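Long-range contact in phosphoglycerate dehydrogenase (Lactobacillus plantarum, PDB 3EVT), which probably catalyses the NAD-dependent oxidation of 3-phosphoglycerate to 3-phosphohydroxypyruvate: residues A154-T168 with H175-A188. Sequence-based numbering, arbitrary orientation.
Sequences AKASALGMHVIGVNT and HFHETVAFTATADA
Strands 162-167 and 178-181 pair in parallel at one border of the Rossmann-type sheet in the NAD-binding domain, bridging Ile164 with Glu178 through Asn167 with Ala181. Backbone bonds Gly165 N to Glu178 O, Val180 N to Gly165 O (2.8 Å) and Asn167 N to Val180 O form the ladder; weak ones to Val163 O (from His177 N and Glu178 N) and to Asn167 O (from Phe182 N) lie at its two ends. Where the strands begin, the His162 and His177 rings form an offset stack, centroids 4.7 Å apart and planes at 20°. The two rings are tied to opposite segments. His177 NE2 donates to a lone pair of Met161 O (3.2 Å), tilted out of its own ring plane, whereas His162 NE2 gives a straighter bond, in its ring plane, to the anti side of Glu178 OE2 (2.8 Å). With its chain extended beyond CG, Glu178 runs alongside Ile164 to bring its carboxylate there; the carboxylate would tend to favour a protonated His162, with the nearby His177 ring possibly opposing it. Ala154 CB sits over the centre of the His175 ring as a CH-pi contact, and a water joins Ser157 OG to His175 O. On the Glu178 face of the sheet, Val166 CG2 packs against Val180 CG2 (3.9 Å). CG1 of Val166, anti to its own N (chi1 -175°), meets Thr185 CG2 and makes an off-centre CH-pi contact with the Phe182 ring. On the other face Phe176 CE1 rests 3.4 Å from Gly165 CA, its ring lying close against the glycine backbone. Phe176 also touches Gln150 and Ala153 of helix 147-158, which a Schellman turn at Gly160 ends before strand 162-167. That strand pairs on its other side with strand 139-143, leaving 178-181 as one edge strand of this sheet within the chain.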
ATOM      1  N   ALA A 154      -2.641   9.503  -0.917  1.00 43.23           N
ATOM      2  CA  ALA A 154      -1.591   9.285   0.083  1.00 42.98           C
ATOM      3  C   ALA A 154      -1.078   7.848  -0.019  1.00 42.87           C
ATOM      4  O   ALA A 154       0.130   7.615   0.002  1.00 41.79           O
ATOM      5  CB  ALA A 154      -2.110   9.569   1.524  1.00 42.11           C
ATOM      6  N   LYS A 155      -1.990   6.872  -0.111  1.00 42.63           N
ATOM      7  CA  LYS A 155      -1.506   5.471  -0.113  1.00 41.99           C
ATOM      8  C   LYS A 155      -0.771   5.106  -1.402  1.00 42.22           C
ATOM      9  O   LYS A 155       0.272   4.466  -1.368  1.00 42.15           O
ATOM     10  CB  LYS A 155      -2.641   4.496   0.125  1.00 42.54           C
ATOM     11  CG  LYS A 155      -3.282   4.579   1.475  1.00 44.16           C
ATOM     12  CD  LYS A 155      -4.507   3.656   1.522  1.00 45.56           C
ATOM     13  CE  LYS A 155      -5.375   4.069   2.681  1.00 44.98           C
ATOM     14  NZ  LYS A 155      -4.637   3.772   3.914  1.00 48.33           N
ATOM     15  N   ALA A 156      -1.314   5.544  -2.533  1.00 40.97           N
ATOM     16  CA  ALA A 156      -0.775   5.251  -3.835  1.00 41.11           C
ATOM     17  C   ALA A 156       0.620   5.868  -3.913  1.00 42.07           C
ATOM     18  O   ALA A 156       1.586   5.245  -4.362  1.00 42.27           O
ATOM     19  CB  ALA A 156      -1.701   5.857  -4.908  1.00 39.81           C
ATOM     20  N   SER A 157       0.695   7.121  -3.491  1.00 41.95           N
ATOM     21  CA  SER A 157       1.924   7.842  -3.498  1.00 43.35           C
ATOM     22  C   SER A 157       3.014   7.122  -2.637  1.00 43.24           C
ATOM     23  O   SER A 157       4.138   6.921  -3.088  1.00 43.14           O
ATOM     24  CB  SER A 157       1.628   9.251  -2.980  1.00 42.85           C
ATOM     25  OG  SER A 157       2.851   9.913  -2.749  1.00 47.63           O
ATOM     26  N   ALA A 158       2.669   6.738  -1.410  1.00 43.05           N
ATOM     27  CA  ALA A 158       3.573   5.929  -0.576  1.00 43.94           C
ATOM     28  C   ALA A 158       3.979   4.596  -1.243  1.00 43.69           C
ATOM     29  O   ALA A 158       5.076   4.115  -0.992  1.00 44.34           O
ATOM     30  CB  ALA A 158       2.961   5.676   0.801  1.00 43.21           C
ATOM     31  N   LEU A 159       3.132   4.047  -2.134  1.00 42.93           N
ATOM     32  CA  LEU A 159       3.474   2.855  -2.924  1.00 41.66           C
ATOM     33  C   LEU A 159       4.288   3.177  -4.223  1.00 41.02           C
ATOM     34  O   LEU A 159       4.538   2.319  -5.066  1.00 39.86           O
ATOM     35  CB  LEU A 159       2.199   2.065  -3.216  1.00 41.40           C
ATOM     36  CG  LEU A 159       1.698   1.420  -1.930  1.00 42.74           C
ATOM     37  CD1 LEU A 159       0.245   1.004  -2.084  1.00 44.35           C
ATOM     38  CD2 LEU A 159       2.626   0.208  -1.569  1.00 42.37           C
ATOM     39  N   GLY A 160       4.690   4.434  -4.376  1.00 40.85           N
ATOM     40  CA  GLY A 160       5.496   4.835  -5.511  1.00 40.13           C
ATOM     41  C   GLY A 160       4.717   5.240  -6.731  1.00 41.28           C
ATOM     42  O   GLY A 160       5.301   5.443  -7.784  1.00 40.68           O
ATOM     43  N   MET A 161       3.383   5.365  -6.616  1.00 42.54           N
ATOM     44  CA  MET A 161       2.596   5.829  -7.789  1.00 41.63           C
ATOM     45  C   MET A 161       2.729   7.355  -7.998  1.00 42.69           C
ATOM     46  O   MET A 161       2.949   8.112  -7.058  1.00 42.59           O
ATOM     47  CB  MET A 161       1.127   5.424  -7.696  1.00 41.47           C
ATOM     48  CG  MET A 161       0.819   3.883  -7.512  1.00 35.27           C
ATOM     49  SD  MET A 161      -0.954   3.538  -7.792  1.00 26.85           S
ATOM     50  CE  MET A 161      -0.852   3.236  -9.540  1.00 34.51           C
ATOM     51  N   HIS A 162       2.678   7.790  -9.250  1.00 43.61           N
ATOM     52  CA  HIS A 162       2.496   9.216  -9.527  1.00 44.78           C
ATOM     53  C   HIS A 162       0.971   9.592  -9.604  1.00 44.08           C
ATOM     54  O   HIS A 162       0.197   9.065 -10.410  1.00 41.98           O
ATOM     55  CB  HIS A 162       3.237   9.651 -10.791  1.00 44.39           C
ATOM     56  CG  HIS A 162       3.176  11.124 -11.025  1.00 47.03           C
ATOM     57  ND1 HIS A 162       3.919  12.025 -10.289  1.00 52.77           N
ATOM     58  CD2 HIS A 162       2.462  11.862 -11.906  1.00 49.97           C
ATOM     59  CE1 HIS A 162       3.669  13.254 -10.706  1.00 50.52           C
ATOM     60  NE2 HIS A 162       2.771  13.183 -11.675  1.00 50.39           N
ATOM     61  N   VAL A 163       0.574  10.512  -8.752  1.00 44.35           N
ATOM     62  CA  VAL A 163      -0.856  10.771  -8.553  1.00 44.76           C
ATOM     63  C   VAL A 163      -1.317  12.174  -8.984  1.00 44.88           C
ATOM     64  O   VAL A 163      -0.871  13.208  -8.481  1.00 42.72           O
ATOM     65  CB  VAL A 163      -1.287  10.495  -7.101  1.00 43.65           C
ATOM     66  CG1 VAL A 163      -2.774  10.362  -7.047  1.00 44.13           C
ATOM     67  CG2 VAL A 163      -0.620   9.215  -6.577  1.00 43.82           C
ATOM     68  N   ILE A 164      -2.249  12.155  -9.917  1.00 46.51           N
ATOM     69  CA  ILE A 164      -2.878  13.353 -10.437  1.00 48.05           C
ATOM     70  C   ILE A 164      -4.357  13.321 -10.142  1.00 48.01           C
ATOM     71  O   ILE A 164      -5.008  12.283 -10.355  1.00 47.52           O
ATOM     72  CB  ILE A 164      -2.743  13.388 -11.971  1.00 48.65           C
ATOM     73  CG1 ILE A 164      -1.276  13.201 -12.357  1.00 48.28           C
ATOM     74  CG2 ILE A 164      -3.370  14.688 -12.541  1.00 48.28           C
ATOM     75  CD1 ILE A 164      -1.015  13.523 -13.800  1.00 51.60           C
ATOM     76  N   GLY A 165      -4.878  14.455  -9.679  1.00 47.40           N
ATOM     77  CA  GLY A 165      -6.298  14.585  -9.308  1.00 48.51           C
ATOM     78  C   GLY A 165      -7.099  15.610 -10.120  1.00 48.78           C
ATOM     79  O   GLY A 165      -6.567  16.602 -10.579  1.00 49.52           O
ATOM     80  N   VAL A 166      -8.380  15.372 -10.322  1.00 48.77           N
ATOM     81  CA  VAL A 166      -9.154  16.295 -11.126  1.00 49.28           C
ATOM     82  C   VAL A 166     -10.181  16.943 -10.218  1.00 50.38           C
ATOM     83  O   VAL A 166     -10.928  16.201  -9.556  1.00 50.80           O
ATOM     84  CB  VAL A 166      -9.894  15.571 -12.302  1.00 48.85           C
ATOM     85  CG1 VAL A 166     -10.611  16.591 -13.233  1.00 46.95           C
ATOM     86  CG2 VAL A 166      -8.942  14.667 -13.082  1.00 48.71           C
ATOM     87  N   ASN A 167     -10.210  18.291 -10.171  1.00 51.05           N
ATOM     88  CA  ASN A 167     -11.244  19.050  -9.408  1.00 52.87           C
ATOM     89  C   ASN A 167     -11.786  20.258 -10.235  1.00 55.39           C
ATOM     90  O   ASN A 167     -11.448  20.415 -11.415  1.00 56.07           O
ATOM     91  CB  ASN A 167     -10.750  19.450  -7.997  1.00 51.52           C
ATOM     92  CG  ASN A 167      -9.468  20.269  -8.037  1.00 52.14           C
ATOM     93  OD1 ASN A 167      -9.257  21.031  -8.976  1.00 53.05           O
ATOM     94  ND2 ASN A 167      -8.611  20.132  -7.016  1.00 52.35           N
ATOM     95  N   THR A 168     -12.634  21.101  -9.661  1.00 57.50           N
ATOM     96  CA  THR A 168     -13.312  22.088 -10.515  1.00 59.55           C
ATOM     97  C   THR A 168     -12.338  23.041 -11.132  1.00 59.84           C
ATOM     98  O   THR A 168     -12.358  23.233 -12.341  1.00 60.75           O
ATOM     99  CB  THR A 168     -14.397  22.905  -9.784  1.00 59.68           C
ATOM    100  OG1 THR A 168     -13.882  23.339  -8.526  1.00 61.78           O
ATOM    101  CG2 THR A 168     -15.630  22.063  -9.560  1.00 61.49           C
ATOM    102  N   HIS A 175      -1.548  15.489  -0.783  1.00 50.27           N
ATOM    103  CA  HIS A 175      -1.015  14.221  -1.293  1.00 49.24           C
ATOM    104  C   HIS A 175      -1.008  13.989  -2.788  1.00 49.46           C
ATOM    105  O   HIS A 175      -0.333  13.077  -3.265  1.00 49.14           O
ATOM    106  CB  HIS A 175      -1.663  13.036  -0.608  1.00 49.12           C
ATOM    107  CG  HIS A 175      -1.667  13.146   0.883  1.00 47.28           C
ATOM    108  ND1 HIS A 175      -0.518  13.038   1.632  1.00 45.71           N
ATOM    109  CD2 HIS A 175      -2.675  13.371   1.759  1.00 46.43           C
ATOM    110  CE1 HIS A 175      -0.818  13.183   2.909  1.00 47.84           C
ATOM    111  NE2 HIS A 175      -2.119  13.388   3.013  1.00 46.68           N
ATOM    112  N   PHE A 176      -1.772  14.776  -3.537  1.00 48.46           N
ATOM    113  CA  PHE A 176      -1.714  14.674  -4.975  1.00 47.94           C
ATOM    114  C   PHE A 176      -0.446  15.330  -5.472  1.00 48.15           C
ATOM    115  O   PHE A 176      -0.161  16.410  -5.070  1.00 48.54           O
ATOM    116  CB  PHE A 176      -2.905  15.395  -5.587  1.00 47.32           C
ATOM    117  CG  PHE A 176      -4.181  14.643  -5.475  1.00 45.52           C
ATOM    118  CD1 PHE A 176      -4.548  13.746  -6.439  1.00 46.32           C
ATOM    119  CD2 PHE A 176      -5.026  14.845  -4.410  1.00 44.31           C
ATOM    120  CE1 PHE A 176      -5.737  13.066  -6.342  1.00 45.58           C
ATOM    121  CE2 PHE A 176      -6.207  14.177  -4.312  1.00 40.69           C
ATOM    122  CZ  PHE A 176      -6.584  13.305  -5.252  1.00 42.02           C
ATOM    123  N   HIS A 177       0.311  14.702  -6.360  1.00 48.95           N
ATOM    124  CA  HIS A 177       1.462  15.399  -6.921  1.00 49.94           C
ATOM    125  C   HIS A 177       1.077  16.566  -7.845  1.00 51.00           C
ATOM    126  O   HIS A 177       1.853  17.505  -7.997  1.00 50.21           O
ATOM    127  CB  HIS A 177       2.310  14.470  -7.758  1.00 48.94           C
ATOM    128  CG  HIS A 177       2.726  13.233  -7.047  1.00 51.34           C
ATOM    129  ND1 HIS A 177       3.874  13.164  -6.291  1.00 53.58           N
ATOM    130  CD2 HIS A 177       2.154  12.010  -6.979  1.00 49.98           C
ATOM    131  CE1 HIS A 177       3.990  11.948  -5.786  1.00 54.49           C
ATOM    132  NE2 HIS A 177       2.965  11.227  -6.200  1.00 53.44           N
ATOM    133  N   GLU A 178      -0.041  16.443  -8.559  1.00 51.25           N
ATOM    134  CA  GLU A 178      -0.510  17.514  -9.404  1.00 52.89           C
ATOM    135  C   GLU A 178      -1.998  17.415  -9.400  1.00 53.25           C
ATOM    136  O   GLU A 178      -2.507  16.316  -9.276  1.00 53.47           O
ATOM    137  CB  GLU A 178      -0.102  17.317 -10.874  1.00 52.52           C
ATOM    138  CG  GLU A 178       1.310  16.862 -11.136  1.00 57.28           C
ATOM    139  CD  GLU A 178       1.545  16.555 -12.632  1.00 61.86           C
ATOM    140  OE1 GLU A 178       0.945  17.248 -13.486  1.00 61.90           O
ATOM    141  OE2 GLU A 178       2.304  15.607 -12.954  1.00 62.01           O
ATOM    142  N   THR A 179      -2.686  18.543  -9.608  1.00 53.72           N
ATOM    143  CA  THR A 179      -4.133  18.533  -9.816  1.00 54.77           C
ATOM    144  C   THR A 179      -4.477  19.283 -11.108  1.00 54.86           C
ATOM    145  O   THR A 179      -3.730  20.155 -11.520  1.00 55.40           O
ATOM    146  CB  THR A 179      -4.857  19.212  -8.671  1.00 54.02           C
ATOM    147  OG1 THR A 179      -4.301  20.498  -8.506  1.00 56.57           O
ATOM    148  CG2 THR A 179      -4.627  18.471  -7.386  1.00 53.66           C
ATOM    149  N   VAL A 180      -5.598  18.937 -11.740  1.00 54.36           N
ATOM    150  CA  VAL A 180      -6.056  19.638 -12.921  1.00 53.72           C
ATOM    151  C   VAL A 180      -7.541  19.934 -12.825  1.00 54.09           C
ATOM    152  O   VAL A 180      -8.270  19.264 -12.101  1.00 54.00           O
ATOM    153  CB  VAL A 180      -5.811  18.828 -14.200  1.00 54.00           C
ATOM    154  CG1 VAL A 180      -4.313  18.558 -14.396  1.00 54.89           C
ATOM    155  CG2 VAL A 180      -6.631  17.552 -14.200  1.00 51.42           C
ATOM    156  N   ALA A 181      -7.986  20.939 -13.576  1.00 53.91           N
ATOM    157  CA  ALA A 181      -9.405  21.276 -13.687  1.00 52.94           C
ATOM    158  C   ALA A 181     -10.075  20.308 -14.652  1.00 52.57           C
ATOM    159  O   ALA A 181      -9.424  19.778 -15.527  1.00 52.09           O
ATOM    160  CB  ALA A 181      -9.561  22.723 -14.196  1.00 53.61           C
ATOM    161  N   PHE A 182     -11.372  20.080 -14.511  1.00 52.84           N
ATOM    162  CA  PHE A 182     -12.103  19.209 -15.466  1.00 53.86           C
ATOM    163  C   PHE A 182     -11.841  19.477 -16.947  1.00 55.07           C
ATOM    164  O   PHE A 182     -11.874  18.554 -17.775  1.00 55.92           O
ATOM    165  CB  PHE A 182     -13.610  19.277 -15.220  1.00 53.35           C
ATOM    166  CG  PHE A 182     -14.043  18.657 -13.915  1.00 54.35           C
ATOM    167  CD1 PHE A 182     -14.188  17.283 -13.801  1.00 53.14           C
ATOM    168  CD2 PHE A 182     -14.306  19.444 -12.804  1.00 53.95           C
ATOM    169  CE1 PHE A 182     -14.583  16.705 -12.624  1.00 53.18           C
ATOM    170  CE2 PHE A 182     -14.720  18.870 -11.611  1.00 54.80           C
ATOM    171  CZ  PHE A 182     -14.853  17.497 -11.519  1.00 54.84           C
ATOM    172  N   THR A 183     -11.588  20.738 -17.280  1.00 56.05           N
ATOM    173  CA  THR A 183     -11.511  21.179 -18.669  1.00 56.65           C
ATOM    174  C   THR A 183     -10.116  20.910 -19.159  1.00 57.04           C
ATOM    175  O   THR A 183      -9.836  21.027 -20.355  1.00 57.67           O
ATOM    176  CB  THR A 183     -11.908  22.693 -18.822  1.00 56.27           C
ATOM    177  OG1 THR A 183     -11.167  23.501 -17.888  1.00 55.42           O
ATOM    178  CG2 THR A 183     -13.403  22.875 -18.502  1.00 56.51           C
ATOM    179  N   ALA A 184      -9.248  20.513 -18.231  1.00 56.83           N
ATOM    180  CA  ALA A 184      -7.793  20.421 -18.516  1.00 56.62           C
ATOM    181  C   ALA A 184      -7.194  19.006 -18.404  1.00 56.57           C
ATOM    182  O   ALA A 184      -6.052  18.850 -17.968  1.00 56.55           O
ATOM    183  CB  ALA A 184      -7.011  21.434 -17.600  1.00 55.05           C
ATOM    184  N   THR A 185      -7.945  17.985 -18.814  1.00 56.81           N
ATOM    185  CA  THR A 185      -7.586  16.573 -18.505  1.00 56.94           C
ATOM    186  C   THR A 185      -6.994  15.730 -19.620  1.00 56.73           C
ATOM    187  O   THR A 185      -6.596  14.573 -19.380  1.00 56.30           O
ATOM    188  CB  THR A 185      -8.801  15.713 -17.971  1.00 57.27           C
ATOM    189  OG1 THR A 185      -9.890  15.743 -18.906  1.00 57.10           O
ATOM    190  CG2 THR A 185      -9.285  16.206 -16.622  1.00 56.89           C
ATOM    191  N   ALA A 186      -6.963  16.272 -20.840  1.00 55.99           N
ATOM    192  CA  ALA A 186      -6.493  15.513 -21.990  1.00 54.82           C
ATOM    193  C   ALA A 186      -5.101  14.918 -21.779  1.00 54.18           C
ATOM    194  O   ALA A 186      -4.852  13.800 -22.190  1.00 54.06           O
ATOM    195  CB  ALA A 186      -6.529  16.346 -23.254  1.00 55.16           C
ATOM    196  N   ASP A 187      -4.175  15.661 -21.183  1.00 53.35           N
ATOM    197  CA  ASP A 187      -2.812  15.146 -21.058  1.00 52.95           C
ATOM    198  C   ASP A 187      -2.700  14.001 -20.039  1.00 51.96           C
ATOM    199  O   ASP A 187      -2.022  12.999 -20.283  1.00 52.49           O
ATOM    200  CB  ASP A 187      -1.864  16.260 -20.701  1.00 53.32           C
ATOM    201  CG  ASP A 187      -1.604  17.182 -21.880  1.00 57.87           C
ATOM    202  OD1 ASP A 187      -1.367  16.667 -23.003  1.00 61.83           O
ATOM    203  OD2 ASP A 187      -1.608  18.405 -21.685  1.00 56.91           O
ATOM    204  N   ALA A 188      -3.366  14.182 -18.904  1.00 50.02           N
ATOM    205  CA  ALA A 188      -3.414  13.217 -17.827  1.00 49.30           C
ATOM    206  C   ALA A 188      -4.060  11.936 -18.289  1.00 48.97           C
ATOM    207  O   ALA A 188      -3.560  10.839 -17.994  1.00 49.61           O
ATOM    208  CB  ALA A 188      -4.161  13.791 -16.678  1.00 48.39           C
TER
HETATM  209  O   HOH W   1       2.065  12.467  -2.471  1.00 44.00           O